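Local coordinates for protein ATP-dependent helicase FUN30 (Saccharomyces cerevisiae S288c, PDB 5GN1) that forms the C-terminal part of the ATPase domain of a SNF2-family ATP-dependent nucleosome remodeller that promotes DNA end resection at double-strand breaks and is required for heterochromatin organization, at residues A[130-135]-A[168-173]; A[180-185]-A[219-224]; A[246-251]-A[271-276]. All coordinates share one frame; numbering follows the deposited sequence.

Contact 1. Residues A[130-135]-A[168-173]; sequences SDAILD and PNTLSK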
ATOM      1  N   SER A 130      23.429  10.547  -3.538  1.00 40.95           N
ATOM      2  CA  SER A 130      23.355  11.969  -3.695  1.00 42.45           C
ATOM      3  C   SER A 130      24.600  12.542  -4.363  1.00 54.54           C
ATOM      4  O   SER A 130      24.476  13.296  -5.298  1.00 54.96           O
ATOM      5  CB  SER A 130      23.073  12.646  -2.386  1.00 42.86           C
ATOM      6  OG  SER A 130      24.045  12.412  -1.442  1.00 46.14           O
ATOM      7  N   ASP A 131      25.787  12.140  -3.937  1.00 50.64           N
ATOM      8  CA  ASP A 131      27.000  12.639  -4.569  1.00 58.41           C
ATOM      9  C   ASP A 131      26.952  12.225  -6.020  1.00 57.99           C
ATOM     10  O   ASP A 131      27.252  12.971  -6.904  1.00 57.17           O
ATOM     11  CB  ASP A 131      28.246  12.042  -3.900  1.00 59.86           C
ATOM     12  CG  ASP A 131      29.508  12.154  -4.771  1.00 73.09           C
ATOM     13  OD1 ASP A 131      29.904  11.160  -5.412  1.00 74.72           O
ATOM     14  OD2 ASP A 131      30.102  13.245  -4.819  1.00 74.58           O
ATOM     15  N   ALA A 132      26.527  11.005  -6.221  1.00 55.64           N
ATOM     16  CA  ALA A 132      26.440  10.377  -7.502  1.00 50.26           C
ATOM     17  C   ALA A 132      25.520  10.983  -8.539  1.00 56.28           C
ATOM     18  O   ALA A 132      25.900  11.110  -9.661  1.00 60.15           O
ATOM     19  CB  ALA A 132      26.025   8.943  -7.261  1.00 20.00           C
ATOM     20  N   ILE A 133      24.308  11.369  -8.165  1.00 56.25           N
ATOM     21  CA  ILE A 133      23.346  11.898  -9.128  1.00 55.33           C
ATOM     22  C   ILE A 133      23.663  13.223  -9.807  1.00 56.83           C
ATOM     23  O   ILE A 133      23.056  13.542 -10.811  1.00 54.01           O
ATOM     24  CB  ILE A 133      21.930  12.033  -8.554  1.00 20.00           C
ATOM     25  CG1 ILE A 133      20.959  12.182  -9.682  1.00 20.00           C
ATOM     26  CG2 ILE A 133      21.845  13.206  -7.609  1.00 20.00           C
ATOM     27  CD1 ILE A 133      19.542  11.876  -9.310  1.00 20.00           C
ATOM     28  N   LEU A 134      24.585  13.987  -9.266  1.00 56.75           N
ATOM     29  CA  LEU A 134      24.896  15.286  -9.869  1.00 64.52           C
ATOM     30  C   LEU A 134      25.351  15.213 -11.335  1.00 62.44           C
ATOM     31  O   LEU A 134      25.017  16.033 -12.152  1.00 61.39           O
ATOM     32  CB  LEU A 134      26.006  15.968  -9.081  1.00 20.00           C
ATOM     33  CG  LEU A 134      25.641  16.241  -7.627  1.00 20.00           C
ATOM     34  CD1 LEU A 134      26.738  16.103  -6.602  1.00 20.00           C
ATOM     35  CD2 LEU A 134      25.020  17.605  -7.498  1.00 20.00           C
ATOM     36  N   ASP A 135      26.006  14.145 -11.688  1.00 61.98           N
ATOM     37  CA  ASP A 135      26.554  13.981 -12.992  1.00 62.81           C
ATOM     38  C   ASP A 135      25.435  13.853 -14.012  1.00 59.98           C
ATOM     39  O   ASP A 135      25.671  13.821 -15.192  1.00 62.35           O
ATOM     40  CB  ASP A 135      27.588  12.863 -12.965  1.00 20.00           C
ATOM     41  CG  ASP A 135      28.744  13.188 -12.023  1.00 20.00           C
ATOM     42  OD1 ASP A 135      29.288  14.282 -12.121  1.00 20.00           O
ATOM     43  OD2 ASP A 135      29.136  12.364 -11.185  1.00 20.00           O
ATOM     44  N   PRO A 168      19.285   5.943 -14.882  1.00 53.37           N
ATOM     45  CA  PRO A 168      20.165   4.757 -14.830  1.00 59.25           C
ATOM     46  C   PRO A 168      21.649   5.087 -14.874  1.00 57.34           C
ATOM     47  O   PRO A 168      22.417   4.569 -14.050  1.00 56.06           O
ATOM     48  CB  PRO A 168      19.722   3.940 -16.055  1.00 46.51           C
ATOM     49  CG  PRO A 168      18.358   4.423 -16.370  1.00 48.47           C
ATOM     50  CD  PRO A 168      18.355   5.876 -16.022  1.00 49.02           C
ATOM     51  N   ASN A 169      22.065   5.968 -15.792  1.00 55.71           N
ATOM     52  CA  ASN A 169      23.483   6.191 -16.054  1.00 51.15           C
ATOM     53  C   ASN A 169      24.257   6.566 -14.800  1.00 55.57           C
ATOM     54  O   ASN A 169      25.476   6.375 -14.759  1.00 54.14           O
ATOM     55  CB  ASN A 169      23.659   7.273 -17.124  1.00 56.80           C
ATOM     56  CG  ASN A 169      22.635   7.163 -18.251  1.00 63.47           C
ATOM     57  OD1 ASN A 169      22.106   8.180 -18.734  1.00 63.53           O
ATOM     58  ND2 ASN A 169      22.341   5.922 -18.673  1.00 61.99           N
ATOM     59  N   THR A 170      23.582   7.070 -13.770  1.00 49.50           N
ATOM     60  CA  THR A 170      24.258   7.423 -12.534  1.00 51.44           C
ATOM     61  C   THR A 170      23.865   6.552 -11.350  1.00 46.34           C
ATOM     62  O   THR A 170      24.632   6.461 -10.384  1.00 48.87           O
ATOM     63  CB  THR A 170      23.984   8.893 -12.187  1.00 53.87           C
ATOM     64  OG1 THR A 170      24.126   9.686 -13.370  1.00 64.36           O
ATOM     65  CG2 THR A 170      24.973   9.381 -11.179  1.00 56.29           C
ATOM     66  N   LEU A 171      22.711   5.897 -11.402  1.00 49.74           N
ATOM     67  CA  LEU A 171      22.194   5.221 -10.229  1.00 44.75           C
ATOM     68  C   LEU A 171      21.805   3.769 -10.460  1.00 43.96           C
ATOM     69  O   LEU A 171      21.434   3.098  -9.494  1.00 36.75           O
ATOM     70  CB  LEU A 171      20.984   5.989  -9.673  1.00 41.34           C
ATOM     71  CG  LEU A 171      21.236   7.471  -9.387  1.00 40.19           C
ATOM     72  CD1 LEU A 171      19.950   8.160  -8.939  1.00 43.62           C
ATOM     73  CD2 LEU A 171      22.318   7.622  -8.344  1.00 40.60           C
ATOM     74  N   SER A 172      21.887   3.265 -11.694  1.00 40.18           N
ATOM     75  CA  SER A 172      21.413   1.911 -11.972  1.00 45.59           C
ATOM     76  C   SER A 172      22.088   0.874 -11.086  1.00 40.68           C
ATOM     77  O   SER A 172      21.500  -0.176 -10.809  1.00 39.10           O
ATOM     78  CB  SER A 172      21.649   1.547 -13.432  1.00 43.72           C
ATOM     79  OG  SER A 172      22.988   1.125 -13.593  1.00 42.08           O
ATOM     80  N   LYS A 173      23.319   1.137 -10.642  1.00 40.46           N
ATOM     81  CA  LYS A 173      24.003   0.186  -9.775  1.00 43.61           C
ATOM     82  C   LYS A 173      23.362   0.106  -8.398  1.00 35.26           C
ATOM     83  O   LYS A 173      23.627  -0.846  -7.659  1.00 35.72           O
ATOM     84  CB  LYS A 173      25.495   0.542  -9.653  1.00 37.99           C
ATOM     85  CG  LYS A 173      25.877   1.584  -8.603  1.00 39.91           C
ATOM     86  CD  LYS A 173      27.383   1.491  -8.328  1.00 40.76           C
ATOM     87  CE  LYS A 173      28.054   2.844  -8.169  1.00 46.41           C
ATOM     88  NZ  LYS A 173      29.345   2.753  -7.421  1.00 44.17           N
TER
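Thr-170 and Leu-171, neighbours on the short helix 168-171, press two different branches against the C-terminal end of helix 123-133. The methyl of Thr-170 packs near the backbone of Ile-133: CG2 stands anti to the backbone N, beside the carbonyl carbon, and is modelled 3.6 Å from CA of Ile-133. How close it really comes is doubtful, because its position against the carbonyl of Ala-132 is modelled too tight to be trusted. The methyl also faces CB of Ala-132, with Thr-170 CG2 and Ala-132 CB 4.1 Å apart. The other branch of the threonine is turned to a polar partner, since OG1 is hydrogen-bonded to OE2 of Glu-136, just after 130-135.

Both segments belong to an all-helical part of the chain: the residues between them form several helices and no strand, and helix 123-133 packs here against helix 168-171 about 27 Å from the centre of the chain. Leu-171 supplies the more buried side of the interface. Its CG lies anti to the carbonyl carbon (chi1 -54°), and its two methyls divide their partners. CD1 of Leu-171 meets CD1 of Ile-133 at 3.8 Å, the two side chains approaching at a slant, while CD2 of Leu-171 reaches CB of Ala-132 at 4.1 Å. Ile-133 is covered from elsewhere too, by Ile-148 of helix 145-153. No hydrogen bond joins the two segments, which are held to each other by methyl packing. On the helix 168-171 side, the carbonyl oxygen of Pro-168 accepts from the backbone N of both Leu-171 and Ser-172.

Contact 2. Residues A[180-185]-A[219-224]; sequences EWMQSG and EMVLST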
ATOM      1  N   GLU A 180      13.201  -8.004  -4.165  1.00 22.29           N
ATOM      2  CA  GLU A 180      12.821  -7.518  -2.843  1.00 23.39           C
ATOM      3  C   GLU A 180      11.338  -7.156  -2.774  1.00 20.76           C
ATOM      4  O   GLU A 180      10.741  -7.193  -1.694  1.00 23.42           O
ATOM      5  CB  GLU A 180      13.683  -6.305  -2.463  1.00 24.10           C
ATOM      6  CG  GLU A 180      15.159  -6.614  -2.184  1.00 24.75           C
ATOM      7  CD  GLU A 180      16.052  -6.537  -3.419  1.00 31.14           C
ATOM      8  OE1 GLU A 180      15.549  -6.652  -4.564  1.00 24.99           O
ATOM      9  OE2 GLU A 180      17.277  -6.349  -3.237  1.00 29.53           O
ATOM     10  N   TRP A 181      10.731  -6.805  -3.909  1.00 22.48           N
ATOM     11  CA  TRP A 181       9.303  -6.501  -3.941  1.00 23.14           C
ATOM     12  C   TRP A 181       8.434  -7.722  -3.664  1.00 23.21           C
ATOM     13  O   TRP A 181       7.256  -7.553  -3.329  1.00 21.43           O
ATOM     14  CB  TRP A 181       8.929  -5.887  -5.286  1.00 22.78           C
ATOM     15  CG  TRP A 181       9.484  -6.629  -6.465  1.00 22.92           C
ATOM     16  CD1 TRP A 181       8.864  -7.617  -7.187  1.00 21.69           C
ATOM     17  CD2 TRP A 181      10.767  -6.430  -7.074  1.00 24.16           C
ATOM     18  NE1 TRP A 181       9.685  -8.043  -8.209  1.00 22.93           N
ATOM     19  CE2 TRP A 181      10.865  -7.341  -8.153  1.00 24.24           C
ATOM     20  CE3 TRP A 181      11.852  -5.584  -6.799  1.00 21.80           C
ATOM     21  CZ2 TRP A 181      12.010  -7.419  -8.972  1.00 29.47           C
ATOM     22  CZ3 TRP A 181      12.988  -5.663  -7.606  1.00 25.34           C
ATOM     23  CH2 TRP A 181      13.055  -6.575  -8.685  1.00 25.34           C
ATOM     24  N   MET A 182       8.974  -8.941  -3.796  1.00 21.25           N
ATOM     25  CA  MET A 182       8.232 -10.146  -3.428  1.00 24.27           C
ATOM     26  C   MET A 182       8.241 -10.418  -1.929  1.00 24.18           C
ATOM     27  O   MET A 182       7.427 -11.225  -1.468  1.00 25.22           O
ATOM     28  CB  MET A 182       8.794 -11.386  -4.144  1.00 25.99           C
ATOM     29  CG  MET A 182       8.953 -11.230  -5.633  1.00 24.80           C
ATOM     30  SD  MET A 182       7.364 -10.895  -6.409  1.00 25.22           S
ATOM     31  CE  MET A 182       6.570 -12.502  -6.304  1.00 24.92           C
ATOM     32  N   GLN A 183       9.124  -9.775  -1.159  1.00 26.58           N
ATOM     33  CA  GLN A 183       9.334 -10.145   0.246  1.00 28.33           C
ATOM     34  C   GLN A 183       8.377  -9.378   1.158  1.00 25.89           C
ATOM     35  O   GLN A 183       8.726  -8.385   1.801  1.00 26.59           O
ATOM     36  CB  GLN A 183      10.780  -9.914   0.649  1.00 27.52           C
ATOM     37  CG  GLN A 183      11.764 -10.814  -0.064  1.00 33.80           C
ATOM     38  CD  GLN A 183      13.186 -10.506   0.357  1.00 41.68           C
ATOM     39  OE1 GLN A 183      13.541 -10.638   1.532  1.00 49.54           O
ATOM     40  NE2 GLN A 183      14.005 -10.082  -0.594  1.00 38.57           N
ATOM     41  N   SER A 184       7.153  -9.890   1.238  1.00 20.00           N
ATOM     42  CA  SER A 184       6.136  -9.400   2.153  1.00 21.54           C
ATOM     43  C   SER A 184       5.156 -10.534   2.399  1.00 24.67           C
ATOM     44  O   SER A 184       4.888 -11.328   1.499  1.00 25.10           O
ATOM     45  CB  SER A 184       5.403  -8.182   1.582  1.00 22.61           C
ATOM     46  OG  SER A 184       4.164  -7.977   2.231  1.00 21.72           O
ATOM     47  N   GLY A 185       4.619 -10.601   3.622  1.00 25.16           N
ATOM     48  CA  GLY A 185       3.625 -11.622   3.922  1.00 27.16           C
ATOM     49  C   GLY A 185       2.346 -11.458   3.121  1.00 26.42           C
ATOM     50  O   GLY A 185       1.670 -12.441   2.800  1.00 23.02           O
ATOM     51  N   GLU A 219       2.993  -3.611  -9.383  1.00 18.38           N
ATOM     52  CA  GLU A 219       3.336  -3.716 -10.796  1.00 21.53           C
ATOM     53  C   GLU A 219       4.584  -4.578 -10.988  1.00 24.84           C
ATOM     54  O   GLU A 219       4.640  -5.409 -11.901  1.00 21.13           O
ATOM     55  CB  GLU A 219       3.515  -2.321 -11.398  1.00 21.32           C
ATOM     56  CG  GLU A 219       2.208  -1.518 -11.488  1.00 20.74           C
ATOM     57  CD  GLU A 219       2.371  -0.270 -12.358  1.00 31.02           C
ATOM     58  OE1 GLU A 219       3.401  -0.171 -13.042  1.00 36.09           O
ATOM     59  OE2 GLU A 219       1.488   0.610 -12.364  1.00 29.62           O
ATOM     60  N   MET A 220       5.578  -4.436 -10.102  1.00 21.46           N
ATOM     61  CA  MET A 220       6.767  -5.278 -10.211  1.00 19.87           C
ATOM     62  C   MET A 220       6.479  -6.708  -9.783  1.00 22.32           C
ATOM     63  O   MET A 220       6.995  -7.652 -10.395  1.00 21.88           O
ATOM     64  CB  MET A 220       7.915  -4.697  -9.386  1.00 26.02           C
ATOM     65  CG  MET A 220       8.377  -3.343  -9.875  1.00 29.98           C
ATOM     66  SD  MET A 220      10.050  -3.016  -9.284  1.00 33.38           S
ATOM     67  CE  MET A 220      10.970  -4.221 -10.244  1.00 35.15           C
ATOM     68  N   VAL A 221       5.664  -6.883  -8.738  1.00 19.57           N
ATOM     69  CA  VAL A 221       5.246  -8.220  -8.307  1.00 19.06           C
ATOM     70  C   VAL A 221       4.581  -8.972  -9.457  1.00 21.24           C
ATOM     71  O   VAL A 221       4.918 -10.127  -9.751  1.00 19.61           O
ATOM     72  CB  VAL A 221       4.308  -8.116  -7.087  1.00 19.06           C
ATOM     73  CG1 VAL A 221       3.672  -9.476  -6.744  1.00 19.70           C
ATOM     74  CG2 VAL A 221       5.037  -7.548  -5.867  1.00 19.74           C
ATOM     75  N   LEU A 222       3.608  -8.332 -10.119  1.00 22.35           N
ATOM     76  CA  LEU A 222       2.851  -9.044 -11.147  1.00 20.53           C
ATOM     77  C   LEU A 222       3.734  -9.384 -12.343  1.00 24.94           C
ATOM     78  O   LEU A 222       3.587 -10.464 -12.932  1.00 22.84           O
ATOM     79  CB  LEU A 222       1.616  -8.226 -11.561  1.00 19.63           C
ATOM     80  CG  LEU A 222       0.607  -8.004 -10.413  1.00 17.53           C
ATOM     81  CD1 LEU A 222      -0.635  -7.211 -10.838  1.00 18.31           C
ATOM     82  CD2 LEU A 222       0.195  -9.337  -9.776  1.00 21.80           C
ATOM     83  N   SER A 223       4.687  -8.503 -12.678  1.00 21.32           N
ATOM     84  CA  SER A 223       5.637  -8.786 -13.748  1.00 22.11           C
ATOM     85  C   SER A 223       6.527  -9.968 -13.394  1.00 27.62           C
ATOM     86  O   SER A 223       6.770 -10.845 -14.233  1.00 24.57           O
ATOM     87  CB  SER A 223       6.483  -7.544 -14.037  1.00 30.38           C
ATOM     88  OG  SER A 223       7.475  -7.812 -15.019  1.00 35.26           O
ATOM     89  N   THR A 224       7.027 -10.009 -12.153  1.00 22.27           N
ATOM     90  CA  THR A 224       7.789 -11.169 -11.709  1.00 26.32           C
ATOM     91  C   THR A 224       6.964 -12.442 -11.828  1.00 24.96           C
ATOM     92  O   THR A 224       7.492 -13.495 -12.194  1.00 24.57           O
ATOM     93  CB  THR A 224       8.268 -10.972 -10.266  1.00 26.53           C
ATOM     94  OG1 THR A 224       9.310  -9.993 -10.235  1.00 25.23           O
ATOM     95  CG2 THR A 224       8.792 -12.285  -9.657  1.00 26.87           C
TER
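Trp-181 holds its CG between the backbone N and the carbonyl carbon (chi1 47°), a crowded position, and its indole lies against helix 212-224; Met-220 answers with a chain bent at its last torsion (chi3 69°), which swings CE over the ring. The result is a Met-aromatic contact. CE of Met-220 sits 3.4 Å from the centroid of the six-membered ring of Trp-181, almost on the ring normal, as a CH-pi donor; SD of Met-220 follows over the same face, 4.2 Å from the centroid of the Trp-181 six-membered ring. Phe-158 and His-161 of helix 157-166 also touch this methionine.

The contact fastens the loop ahead of helix 185-200 to the end of a helix within the helicase C-terminal domain. Beside the indole, Val-221 brings CG2 to 4.0 Å from CD1 of Trp-181, and the backbone O of Trp-181 is taken up by NE2 of His-113. Met-182, its chain bent twice, meets Thr-224 tip to tip, with SD 3.8 Å from CG2 of Thr-224. SD of Met-182 also lies 4.0 Å from CG1 of Val-221.

Thr-224 thus divides its branches between a sulfur and the indole. Its OG1 lies in the plane of the Trp-181 ring and accepts a nearly straight hydrogen bond from NE1 of Trp-181, 2.8 Å long with an angle of 171° at the hydrogen.

Contact 3. Residues A[246-251]-A[271-276]; sequences DKFYED and VCANNV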
ATOM      1  N   ASP A 246     -11.883  -1.354 -21.863  1.00 20.46           N
ATOM      2  CA  ASP A 246     -12.122  -2.138 -23.061  1.00 22.86           C
ATOM      3  C   ASP A 246     -11.029  -3.161 -23.209  1.00 26.29           C
ATOM      4  O   ASP A 246     -11.302  -4.318 -23.527  1.00 26.25           O
ATOM      5  CB  ASP A 246     -12.137  -1.268 -24.303  1.00 27.62           C
ATOM      6  CG  ASP A 246     -13.375  -0.481 -24.424  1.00 29.57           C
ATOM      7  OD1 ASP A 246     -14.372  -0.810 -23.747  1.00 28.91           O
ATOM      8  OD2 ASP A 246     -13.383   0.492 -25.207  1.00 32.74           O
ATOM      9  N   LYS A 247      -9.781  -2.756 -22.992  1.00 23.07           N
ATOM     10  CA  LYS A 247      -8.751  -3.765 -23.138  1.00 25.80           C
ATOM     11  C   LYS A 247      -8.974  -4.956 -22.210  1.00 26.02           C
ATOM     12  O   LYS A 247      -8.717  -6.102 -22.575  1.00 23.51           O
ATOM     13  CB  LYS A 247      -7.424  -3.123 -22.862  1.00 32.61           C
ATOM     14  CG  LYS A 247      -6.278  -3.503 -23.745  1.00 35.22           C
ATOM     15  CD  LYS A 247      -5.238  -2.413 -23.616  1.00 41.25           C
ATOM     16  CE  LYS A 247      -3.877  -2.809 -24.162  1.00 47.09           C
ATOM     17  NZ  LYS A 247      -2.892  -1.729 -23.870  1.00 55.23           N
ATOM     18  N   PHE A 248      -9.458  -4.673 -21.007  1.00 23.66           N
ATOM     19  CA  PHE A 248      -9.700  -5.710 -20.011  1.00 23.74           C
ATOM     20  C   PHE A 248     -10.766  -6.686 -20.497  1.00 21.26           C
ATOM     21  O   PHE A 248     -10.645  -7.897 -20.310  1.00 22.53           O
ATOM     22  CB  PHE A 248     -10.123  -5.087 -18.680  1.00 20.05           C
ATOM     23  CG  PHE A 248     -10.014  -6.023 -17.510  1.00 18.99           C
ATOM     24  CD1 PHE A 248      -8.849  -6.737 -17.284  1.00 19.24           C
ATOM     25  CD2 PHE A 248     -11.076  -6.189 -16.637  1.00 16.84           C
ATOM     26  CE1 PHE A 248      -8.745  -7.599 -16.209  1.00 19.61           C
ATOM     27  CE2 PHE A 248     -10.978  -7.050 -15.560  1.00 18.57           C
ATOM     28  CZ  PHE A 248      -9.811  -7.756 -15.345  1.00 15.75           C
ATOM     29  N   TYR A 249     -11.809  -6.150 -21.122  1.00 19.87           N
ATOM     30  CA  TYR A 249     -12.898  -6.973 -21.639  1.00 19.65           C
ATOM     31  C   TYR A 249     -12.476  -7.772 -22.862  1.00 22.42           C
ATOM     32  O   TYR A 249     -12.925  -8.906 -23.046  1.00 21.89           O
ATOM     33  CB  TYR A 249     -14.099  -6.096 -22.001  1.00 22.79           C
ATOM     34  CG  TYR A 249     -15.020  -5.797 -20.851  1.00 22.83           C
ATOM     35  CD1 TYR A 249     -16.064  -6.655 -20.535  1.00 22.74           C
ATOM     36  CD2 TYR A 249     -14.845  -4.651 -20.076  1.00 23.43           C
ATOM     37  CE1 TYR A 249     -16.920  -6.378 -19.476  1.00 21.86           C
ATOM     38  CE2 TYR A 249     -15.677  -4.370 -19.015  1.00 20.28           C
ATOM     39  CZ  TYR A 249     -16.721  -5.226 -18.719  1.00 24.16           C
ATOM     40  OH  TYR A 249     -17.567  -4.918 -17.665  1.00 22.59           O
ATOM     41  N   GLU A 250     -11.639  -7.187 -23.722  1.00 21.72           N
ATOM     42  CA  GLU A 250     -11.376  -7.765 -25.041  1.00 22.63           C
ATOM     43  C   GLU A 250     -10.292  -8.837 -24.990  1.00 26.23           C
ATOM     44  O   GLU A 250     -10.362  -9.828 -25.732  1.00 25.02           O
ATOM     45  CB  GLU A 250     -10.988  -6.645 -26.021  1.00 21.69           C
ATOM     46  CG  GLU A 250     -10.950  -7.043 -27.505  1.00 30.08           C
ATOM     47  CD  GLU A 250      -9.626  -7.681 -27.916  1.00 36.45           C
ATOM     48  OE1 GLU A 250      -8.607  -7.484 -27.215  1.00 34.45           O
ATOM     49  OE2 GLU A 250      -9.612  -8.395 -28.936  1.00 33.99           O
ATOM     50  N   ASP A 251      -9.305  -8.678 -24.105  1.00 23.47           N
ATOM     51  CA  ASP A 251      -8.114  -9.528 -24.076  1.00 21.09           C
ATOM     52  C   ASP A 251      -8.258 -10.571 -22.965  1.00 23.28           C
ATOM     53  O   ASP A 251      -8.074 -10.265 -21.783  1.00 21.12           O
ATOM     54  CB  ASP A 251      -6.872  -8.668 -23.878  1.00 24.03           C
ATOM     55  CG  ASP A 251      -5.581  -9.395 -24.272  1.00 28.15           C
ATOM     56  OD1 ASP A 251      -5.522 -10.642 -24.161  1.00 28.87           O
ATOM     57  OD2 ASP A 251      -4.630  -8.703 -24.689  1.00 31.05           O
ATOM     58  N   VAL A 271     -17.617  -6.299 -15.008  1.00 20.19           N
ATOM     59  CA  VAL A 271     -18.218  -7.609 -14.749  1.00 19.92           C
ATOM     60  C   VAL A 271     -17.485  -8.743 -15.453  1.00 18.96           C
ATOM     61  O   VAL A 271     -17.824  -9.912 -15.252  1.00 20.97           O
ATOM     62  CB  VAL A 271     -19.718  -7.666 -15.113  1.00 21.19           C
ATOM     63  CG1 VAL A 271     -20.519  -6.704 -14.231  1.00 22.31           C
ATOM     64  CG2 VAL A 271     -19.948  -7.396 -16.587  1.00 22.12           C
ATOM     65  N   CYS A 272     -16.476  -8.433 -16.267  1.00 20.19           N
ATOM     66  CA  CYS A 272     -15.709  -9.533 -16.844  1.00 19.82           C
ATOM     67  C   CYS A 272     -14.782 -10.196 -15.829  1.00 19.99           C
ATOM     68  O   CYS A 272     -14.169 -11.220 -16.153  1.00 22.96           O
ATOM     69  CB  CYS A 272     -14.910  -9.058 -18.061  1.00 19.61           C
ATOM     70  SG  CYS A 272     -13.858  -7.640 -17.745  1.00 24.33           S
ATOM     71  N   ALA A 273     -14.648  -9.638 -14.627  1.00 17.48           N
ATOM     72  CA  ALA A 273     -13.980 -10.304 -13.516  1.00 15.34           C
ATOM     73  C   ALA A 273     -15.031 -10.761 -12.509  1.00 19.57           C
ATOM     74  O   ALA A 273     -16.021 -10.064 -12.296  1.00 18.60           O
ATOM     75  CB  ALA A 273     -12.991  -9.353 -12.829  1.00 16.20           C
ATOM     76  N   ASN A 274     -14.825 -11.931 -11.886  1.00 18.40           N
ATOM     77  CA  ASN A 274     -15.707 -12.357 -10.798  1.00 20.84           C
ATOM     78  C   ASN A 274     -14.937 -12.623  -9.509  1.00 22.07           C
ATOM     79  O   ASN A 274     -15.449 -13.311  -8.618  1.00 22.19           O
ATOM     80  CB  ASN A 274     -16.555 -13.580 -11.191  1.00 21.66           C
ATOM     81  CG  ASN A 274     -15.738 -14.844 -11.395  1.00 23.04           C
ATOM     82  OD1 ASN A 274     -14.738 -14.848 -12.109  1.00 22.19           O
ATOM     83  ND2 ASN A 274     -16.184 -15.942 -10.783  1.00 28.02           N
ATOM     84  N   ASN A 275     -13.722 -12.071  -9.388  1.00 16.77           N
ATOM     85  CA  ASN A 275     -12.934 -12.140  -8.167  1.00 17.47           C
ATOM     86  C   ASN A 275     -12.442 -10.749  -7.812  1.00 18.97           C
ATOM     87  O   ASN A 275     -12.116  -9.951  -8.693  1.00 17.87           O
ATOM     88  CB  ASN A 275     -11.746 -13.083  -8.303  1.00 19.60           C
ATOM     89  CG  ASN A 275     -12.180 -14.490  -8.639  1.00 24.31           C
ATOM     90  OD1 ASN A 275     -12.447 -15.299  -7.748  1.00 20.23           O
ATOM     91  ND2 ASN A 275     -12.257 -14.787  -9.926  1.00 21.76           N
ATOM     92  N   VAL A 276     -12.399 -10.468  -6.513  1.00 17.73           N
ATOM     93  CA  VAL A 276     -11.969  -9.175  -6.005  1.00 16.99           C
ATOM     94  C   VAL A 276     -11.054  -9.432  -4.816  1.00 16.65           C
ATOM     95  O   VAL A 276     -11.409 -10.197  -3.914  1.00 19.26           O
ATOM     96  CB  VAL A 276     -13.167  -8.287  -5.599  1.00 15.50           C
ATOM     97  CG1 VAL A 276     -12.648  -7.004  -4.934  1.00 18.51           C
ATOM     98  CG2 VAL A 276     -14.023  -7.937  -6.819  1.00 19.16           C
TER
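The ring of Tyr-249 carries SG of Cys-272 over the centre of one face, while the ring of Phe-248 meets CB of Ala-273 at its edge and the same sulfur obliquely. This is a pair of Cys sulfur-aromatic contacts in the RecA-like helicase C-terminal domain, joining helix 241-250 to the turn that leads into strand 275-278. SG of Cys-272 stands 3.6 Å from the centroid of the Tyr-249 ring, close to the normal. From the Phe-248 centroid SG of Cys-272 is 4.2 Å away, and its closest atom in that ring is CD2 of Phe-248, 3.3 Å from SG. The thiol reaches this place because SG is set between the backbone N and the carbonyl carbon of Cys-272 (chi1 54°). CB of Cys-272 packs against CE1 of Tyr-249 at 3.6 Å.

Ala-273 adds a lighter touch, its CB 4.1 Å from CE2 of Phe-248. Phe-248 is further enclosed by Phe-257, edge-to-face, and by Lys-204, which makes a cation-pi contact. Val-271 touches Arg-297 and Gln-300, which lie in a stretch that resembles helicase motif VI.

The hydroxyl of Tyr-249 meets backbone atoms at two points. It hydrogen-bonds to the carbonyl O of Asn-269, just before the turn, and CG2 of Val-271 packs 3.6 Å from Tyr-249 OH. The backbone N of Val-271 donates to OH of Tyr-249 over 3.0 Å, in a bond clearly bent at 131°.

Overall arrangement
The three contacts follow one another along the chain without overlapping and do not touch. Contact 1 sits in the helical part, its centre about 25 Å from that of contact 2, with nearest atoms about 9 Å apart. Contact 2 lies between the other two in space: the centre of contact 3 is about 23 Å from its own, and their nearest atoms are about 10 Å apart. Contacts 1 and 3 are most distant, at about 41 Å between centres. Contact 2 joins the loop before helix 185-200 to the RecA-like lobe, whereas contact 3 packs one of that lobe's helices onto the loop leading into strand 275-278. Through Val-271, contact 3 touches a stretch resembling motif VI, which in helicases of this family takes part in ATP hydrolysis.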